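Local coordinates for transcriptional activator PlcR protein (Bacillus thuringiensis, PDB 3U3W) that binds DNA through a helix-turn-helix domain and activates transcription of virulence genes in response to the quorum-sensing signal peptide PapR, at a contact of chain A with DNA. Residues are numbered along the deposited sequence; one frame, centred on the assembly and turned at random.

Contact 1: a contact of chain A with DNA. Residues 14, 20-22. With nucleotides of chain B.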
# COMPACT_ATOMS: atom_id res chain seq x y z
N ARG A 14 -21.64 -11.46 -7.65
CA ARG A 14 -23.03 -11.08 -7.39
C ARG A 14 -23.77 -12.16 -6.61
O ARG A 14 -24.53 -11.85 -5.70
CB ARG A 14 -23.80 -10.77 -8.68
CG ARG A 14 -25.31 -10.65 -8.44
CD ARG A 14 -26.10 -10.36 -9.71
NE ARG A 14 -25.97 -11.40 -10.72
CZ ARG A 14 -26.58 -12.59 -10.66
NH1 ARG A 14 -26.40 -13.47 -11.65
NH2 ARG A 14 -27.35 -12.90 -9.63
N THR A 20 -29.59 -10.37 -6.82
CA THR A 20 -30.02 -10.85 -8.13
C THR A 20 -29.69 -9.79 -9.17
O THR A 20 -29.30 -8.67 -8.81
CB THR A 20 -31.54 -11.11 -8.18
OG1 THR A 20 -32.23 -9.87 -7.96
CG2 THR A 20 -31.94 -12.12 -7.13
N GLN A 21 -29.86 -10.13 -10.44
CA GLN A 21 -29.56 -9.19 -11.52
C GLN A 21 -30.35 -7.90 -11.38
O GLN A 21 -29.80 -6.81 -11.57
CB GLN A 21 -29.82 -9.83 -12.89
CG GLN A 21 -28.97 -11.06 -13.17
CD GLN A 21 -29.06 -11.52 -14.61
OE1 GLN A 21 -30.04 -11.25 -15.32
NE2 GLN A 21 -28.03 -12.22 -15.07
N LYS A 22 -31.62 -8.03 -11.04
CA LYS A 22 -32.48 -6.86 -10.84
C LYS A 22 -31.89 -5.96 -9.76
O LYS A 22 -31.77 -4.74 -9.95
CB LYS A 22 -33.91 -7.28 -10.48
CG LYS A 22 -34.88 -6.11 -10.31
CD LYS A 22 -35.03 -5.30 -11.61
CE LYS A 22 -35.57 -3.90 -11.35
NZ LYS A 22 -34.53 -2.92 -10.90
P DC B 1 -36.26 -11.13 -9.70
OP1 DC B 1 -34.82 -10.82 -9.52
OP2 DC B 1 -36.96 -10.65 -10.92
O5' DC B 1 -36.52 -12.71 -9.56
C5' DC B 1 -35.71 -13.56 -8.74
C4' DC B 1 -34.87 -14.50 -9.59
O4' DC B 1 -35.72 -15.16 -10.58
C3' DC B 1 -33.77 -13.81 -10.40
O3' DC B 1 -32.66 -14.71 -10.58
C2' DC B 1 -34.49 -13.48 -11.70
C1' DC B 1 -35.38 -14.72 -11.89
N1 DC B 1 -36.62 -14.45 -12.72
C2 DC B 1 -36.81 -15.13 -13.94
O2 DC B 1 -35.97 -15.96 -14.34
N3 DC B 1 -37.93 -14.87 -14.68
C4 DC B 1 -38.82 -13.98 -14.24
N4 DC B 1 -39.90 -13.76 -14.99
C5 DC B 1 -38.64 -13.27 -13.00
C6 DC B 1 -37.54 -13.54 -12.29
P DT B 2 -31.21 -14.13 -11.01
OP1 DT B 2 -30.20 -14.73 -10.11
OP2 DT B 2 -31.33 -12.66 -11.15
O5' DT B 2 -30.98 -14.75 -12.46
C5' DT B 2 -32.00 -14.62 -13.41
C4' DT B 2 -31.70 -15.48 -14.60
O4' DT B 2 -32.94 -15.57 -15.34
C3' DT B 2 -30.72 -14.88 -15.59
O3' DT B 2 -30.29 -15.90 -16.47
C2' DT B 2 -31.60 -13.86 -16.32
C1' DT B 2 -32.91 -14.64 -16.41
N1 DT B 2 -34.12 -13.79 -16.35
C2 DT B 2 -35.08 -13.99 -17.32
O2 DT B 2 -34.97 -14.84 -18.18
N3 DT B 2 -36.18 -13.17 -17.23
C4 DT B 2 -36.40 -12.19 -16.28
O4 DT B 2 -37.41 -11.50 -16.29
C5 DT B 2 -35.35 -12.02 -15.30
C7 DT B 2 -35.49 -10.97 -14.24
C6 DT B 2 -34.27 -12.82 -15.38
P DA B 3 -29.25 -15.59 -17.64
OP1 DA B 3 -28.39 -16.80 -17.82
OP2 DA B 3 -28.64 -14.28 -17.38
O5' DA B 3 -30.16 -15.52 -18.94
C5' DA B 3 -30.97 -16.64 -19.24
C4' DA B 3 -31.62 -16.45 -20.59
O4' DA B 3 -32.73 -15.52 -20.48
C3' DA B 3 -30.73 -15.88 -21.67
O3' DA B 3 -31.12 -16.56 -22.84
C2' DA B 3 -31.08 -14.39 -21.71
C1' DA B 3 -32.55 -14.41 -21.33
N9 DA B 3 -33.05 -13.26 -20.57
C8 DA B 3 -32.45 -12.58 -19.54
N7 DA B 3 -33.18 -11.59 -19.06
C5 DA B 3 -34.34 -11.63 -19.81
C6 DA B 3 -35.52 -10.85 -19.79
N6 DA B 3 -35.73 -9.82 -18.95
N1 DA B 3 -36.47 -11.15 -20.70
C2 DA B 3 -36.27 -12.17 -21.54
N3 DA B 3 -35.22 -12.98 -21.64
C4 DA B 3 -34.28 -12.65 -20.74
O HOH W 1 -32.87 -10.46 -11.35
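The start of helix 21-25, the first helix of the helix-turn-helix motif, meets the sugar-phosphate backbone of DC1, DT2 and DA3 of chain B, joined by Thr20 of the preceding loop and Arg14 of helix 4-16. No base edge is among the hydrogen-bond partners here, which are phosphate oxygens, so the patch probably serves to position the strand. The backbone N-H of Gln21, at the helix N-terminus, points almost straight at OP2 of DT2 (N to OP2 3.0 Å, 166° at the hydrogen), where the positive end of the helix dipole should also attract the phosphate. One residue earlier, the hydroxyl OG1 of Thr20 gives a hydrogen bond to OP1 of DC1 at 3.2 Å; its chi1 of 63° sets OG1 between the backbone N and the carbonyl carbon. A water hydrogen-bonded to Lys22 N (2.7 Å) lies between OP1 of DC1 and OP2 of DT2, tying two successive phosphates to the helix end. The Gln21 side chain, with CG beside the backbone N and an extended continuation, runs alongside the DT2 sugar, CD resting 3.8 Å from C2'. On the other side, Gln21 CG sits over the rim of one face of the Arg14 guanidinium, whose NH2 makes a weak, charge-assisted bond to OP1 of DT2. At the tip of Gln21, amide NE2 reaches OP2 of DA3 at 3.1 Å, with that oxygen tilted 25° out of the amide plane.

Contact 2: a contact of chain A with DNA. Residues 29-30, 33, 36, 42-45, 48. With nucleotides of chain C.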
# COMPACT_ATOMS: atom_id res chain seq x y z
N CYS A 29 -28.39 0.34 -14.52
CA CYS A 29 -28.78 -0.07 -15.87
C CYS A 29 -29.96 -1.02 -15.79
O CYS A 29 -30.46 -1.31 -14.70
CB CYS A 29 -27.62 -0.78 -16.56
SG CYS A 29 -27.04 -2.26 -15.65
N HIS A 30 -30.40 -1.52 -16.94
CA HIS A 30 -31.48 -2.50 -17.01
C HIS A 30 -30.99 -3.88 -16.55
O HIS A 30 -29.81 -4.21 -16.72
CB HIS A 30 -32.01 -2.58 -18.44
CG HIS A 30 -33.40 -3.12 -18.54
ND1 HIS A 30 -33.70 -4.45 -18.36
CD2 HIS A 30 -34.57 -2.50 -18.82
CE1 HIS A 30 -35.00 -4.63 -18.51
NE2 HIS A 30 -35.55 -3.46 -18.80
N GLU A 33 -29.24 -5.97 -19.25
CA GLU A 33 -27.86 -5.62 -19.58
C GLU A 33 -26.88 -6.29 -18.62
O GLU A 33 -25.79 -6.67 -19.02
CB GLU A 33 -27.67 -4.10 -19.55
CG GLU A 33 -26.26 -3.62 -19.86
CD GLU A 33 -25.85 -3.86 -21.31
OE1 GLU A 33 -26.63 -4.49 -22.06
OE2 GLU A 33 -24.75 -3.40 -21.70
N ARG A 36 -26.61 -9.69 -20.00
CA ARG A 36 -25.74 -9.73 -21.17
C ARG A 36 -24.27 -9.53 -20.80
O ARG A 36 -23.39 -10.09 -21.45
CB ARG A 36 -26.19 -8.72 -22.23
CG ARG A 36 -27.48 -9.09 -22.95
CD ARG A 36 -27.61 -8.27 -24.22
NE ARG A 36 -28.99 -8.06 -24.64
CZ ARG A 36 -29.62 -8.83 -25.52
NH1 ARG A 36 -29.01 -9.87 -26.06
NH2 ARG A 36 -30.87 -8.55 -25.85
N VAL A 42 -21.13 -8.77 -24.07
CA VAL A 42 -20.98 -7.34 -24.07
C VAL A 42 -19.89 -6.90 -23.10
O VAL A 42 -19.73 -7.48 -22.03
CB VAL A 42 -22.33 -6.68 -23.71
CG1 VAL A 42 -22.12 -5.49 -22.80
CG2 VAL A 42 -23.09 -6.29 -24.97
N TYR A 43 -19.12 -5.90 -23.51
CA TYR A 43 -18.28 -5.16 -22.59
C TYR A 43 -19.11 -3.99 -22.05
O TYR A 43 -19.77 -3.29 -22.82
CB TYR A 43 -17.05 -4.59 -23.30
CG TYR A 43 -15.90 -5.56 -23.50
CD1 TYR A 43 -15.92 -6.83 -22.94
CD2 TYR A 43 -14.79 -5.19 -24.25
CE1 TYR A 43 -14.86 -7.71 -23.13
CE2 TYR A 43 -13.74 -6.04 -24.45
CZ TYR A 43 -13.77 -7.30 -23.89
OH TYR A 43 -12.69 -8.15 -24.11
N PRO A 44 -19.07 -3.77 -20.73
CA PRO A 44 -19.82 -2.65 -20.16
C PRO A 44 -19.04 -1.34 -20.27
O PRO A 44 -17.82 -1.35 -20.26
CB PRO A 44 -19.99 -3.06 -18.70
CG PRO A 44 -18.75 -3.85 -18.40
CD PRO A 44 -18.42 -4.59 -19.69
N SER A 45 -19.76 -0.22 -20.36
CA SER A 45 -19.15 1.11 -20.35
C SER A 45 -18.64 1.50 -18.96
O SER A 45 -18.95 0.83 -17.97
CB SER A 45 -20.13 2.17 -20.86
OG SER A 45 -21.39 1.59 -21.18
N ILE A 48 -21.47 2.08 -16.15
CA ILE A 48 -22.00 0.81 -15.68
C ILE A 48 -21.00 -0.05 -14.88
O ILE A 48 -21.37 -0.65 -13.86
CB ILE A 48 -22.63 0.00 -16.83
CG1 ILE A 48 -23.75 0.83 -17.47
CG2 ILE A 48 -23.15 -1.34 -16.34
CD1 ILE A 48 -24.52 0.14 -18.58
P DT C 11 -19.93 -4.54 -27.17
OP1 DT C 11 -18.98 -4.73 -26.05
OP2 DT C 11 -20.72 -5.67 -27.68
O5' DT C 11 -20.99 -3.39 -26.79
C5' DT C 11 -20.69 -2.29 -25.92
C4' DT C 11 -21.97 -1.60 -25.47
O4' DT C 11 -22.70 -1.29 -26.68
C3' DT C 11 -22.94 -2.45 -24.66
O3' DT C 11 -22.71 -2.48 -23.22
C2' DT C 11 -24.32 -1.93 -25.05
C1' DT C 11 -24.08 -1.26 -26.39
N1 DT C 11 -24.82 -1.88 -27.51
C2 DT C 11 -26.04 -1.35 -27.81
O2 DT C 11 -26.52 -0.40 -27.21
N3 DT C 11 -26.69 -1.96 -28.86
C4 DT C 11 -26.23 -3.02 -29.61
O4 DT C 11 -26.89 -3.49 -30.53
C5 DT C 11 -24.93 -3.55 -29.23
C7 DT C 11 -24.35 -4.71 -29.97
C6 DT C 11 -24.30 -2.96 -28.20
P DT C 12 -23.03 -1.20 -22.30
OP1 DT C 12 -22.32 -0.04 -22.86
OP2 DT C 12 -22.81 -1.59 -20.89
O5' DT C 12 -24.60 -0.97 -22.48
C5' DT C 12 -25.09 0.37 -22.46
C4' DT C 12 -26.58 0.40 -22.74
O4' DT C 12 -26.87 -0.26 -24.00
C3' DT C 12 -27.48 -0.26 -21.69
O3' DT C 12 -28.22 0.82 -21.10
C2' DT C 12 -28.32 -1.28 -22.47
C1' DT C 12 -28.17 -0.81 -23.92
N1 DT C 12 -28.26 -1.86 -24.98
C2 DT C 12 -29.22 -1.71 -25.96
O2 DT C 12 -30.00 -0.78 -26.00
N3 DT C 12 -29.23 -2.71 -26.90
C4 DT C 12 -28.40 -3.81 -26.96
O4 DT C 12 -28.50 -4.64 -27.86
C5 DT C 12 -27.41 -3.90 -25.91
C7 DT C 12 -26.44 -5.05 -25.86
C6 DT C 12 -27.39 -2.93 -24.98
P DG C 13 -29.32 0.55 -19.94
OP1 DG C 13 -29.23 1.67 -18.97
OP2 DG C 13 -29.16 -0.85 -19.46
O5' DG C 13 -30.70 0.65 -20.72
C5' DG C 13 -31.04 1.81 -21.48
C4' DG C 13 -32.43 1.65 -22.08
O4' DG C 13 -32.42 0.67 -23.15
C3' DG C 13 -33.52 1.20 -21.12
O3' DG C 13 -34.70 1.92 -21.46
C2' DG C 13 -33.67 -0.29 -21.40
C1' DG C 13 -33.31 -0.39 -22.88
N9 DG C 13 -32.61 -1.62 -23.26
C8 DG C 13 -31.55 -2.21 -22.60
N7 DG C 13 -31.10 -3.30 -23.18
C5 DG C 13 -31.92 -3.43 -24.30
C6 DG C 13 -31.91 -4.41 -25.31
O6 DG C 13 -31.15 -5.39 -25.42
N1 DG C 13 -32.90 -4.17 -26.26
C2 DG C 13 -33.78 -3.10 -26.23
N2 DG C 13 -34.67 -3.03 -27.23
N3 DG C 13 -33.80 -2.17 -25.29
C4 DG C 13 -32.84 -2.40 -24.36
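Two side chains of helix 31-38, Glu33 and Arg36, and Val42 from the following loop converge on DT12 of chain C, while backbone N-H groups and the Ser45 hydroxyl hold the phosphates around them. Arg36 runs out extended from CG to NE, and its shaft passes the thymine so that CD lies 3.8 Å from the methyl C7 of DT12. Val42 brings its CG2 branch to the same methyl at 3.7 Å, and its CG1 is turned instead toward the DT11 sugar. Beyond it, the guanidinium tip of Arg36 gives a bent hydrogen bond from NH2 to O6 of DG13 at 3.2 Å, the oxygen tilted 26° from the guanidinium plane, and so probably contributes to recognition of guanine.

In Glu33, CG is anti to the backbone N (chi1 179°), then the chain bends at chi2 (69°), laying the carboxylate along the DT12 sugar and phosphate. OE1 faces C6 of the thymine, whereas OE2 is wedged into the linkage between the nucleotides, 2.6 Å from O5' of DT12 with DT11 O3' and DT12 OP2 beside it. As these oxygens can only accept, this is a clash unless the carboxylate is protonated, which is not seen; it may equally reflect coordinate error.

Three successive phosphates are held. His30 N points nearly straight at OP2 of DG13 (2.9 Å), Tyr43 N donates to OP1 of DT11 (2.8 Å), and the Ser45 hydroxyl OG meets OP1 of DT12 at a short 2.5 Å. Ile48 CD1 lies 3.9 Å from C5' of DT12. In the fold, helix 31-38 is the recognition helix, and the phosphate contacts come from the loops at its two ends, the second leading into helix 46-56.

The C-alpha centres of contact 1 and contact 2 lie about 13 Å apart in the same helix-turn-helix domain, yet the two share no residue and touch different DNA chains, B and C. Contact 1 uses helix 4-16, the loop that precedes helix 21-25 and the start of that helix, whereas contact 2 uses helix 31-38, its flanking loops and helix 46-56. Backbone grip on one chain together with grip and probable base reading on the other would fix how the recognition helix is set against the DNA. The assembly holds two PlcR copies, so the same pair of contacts is made twice, which would fit, though does not prove, binding as a dimer.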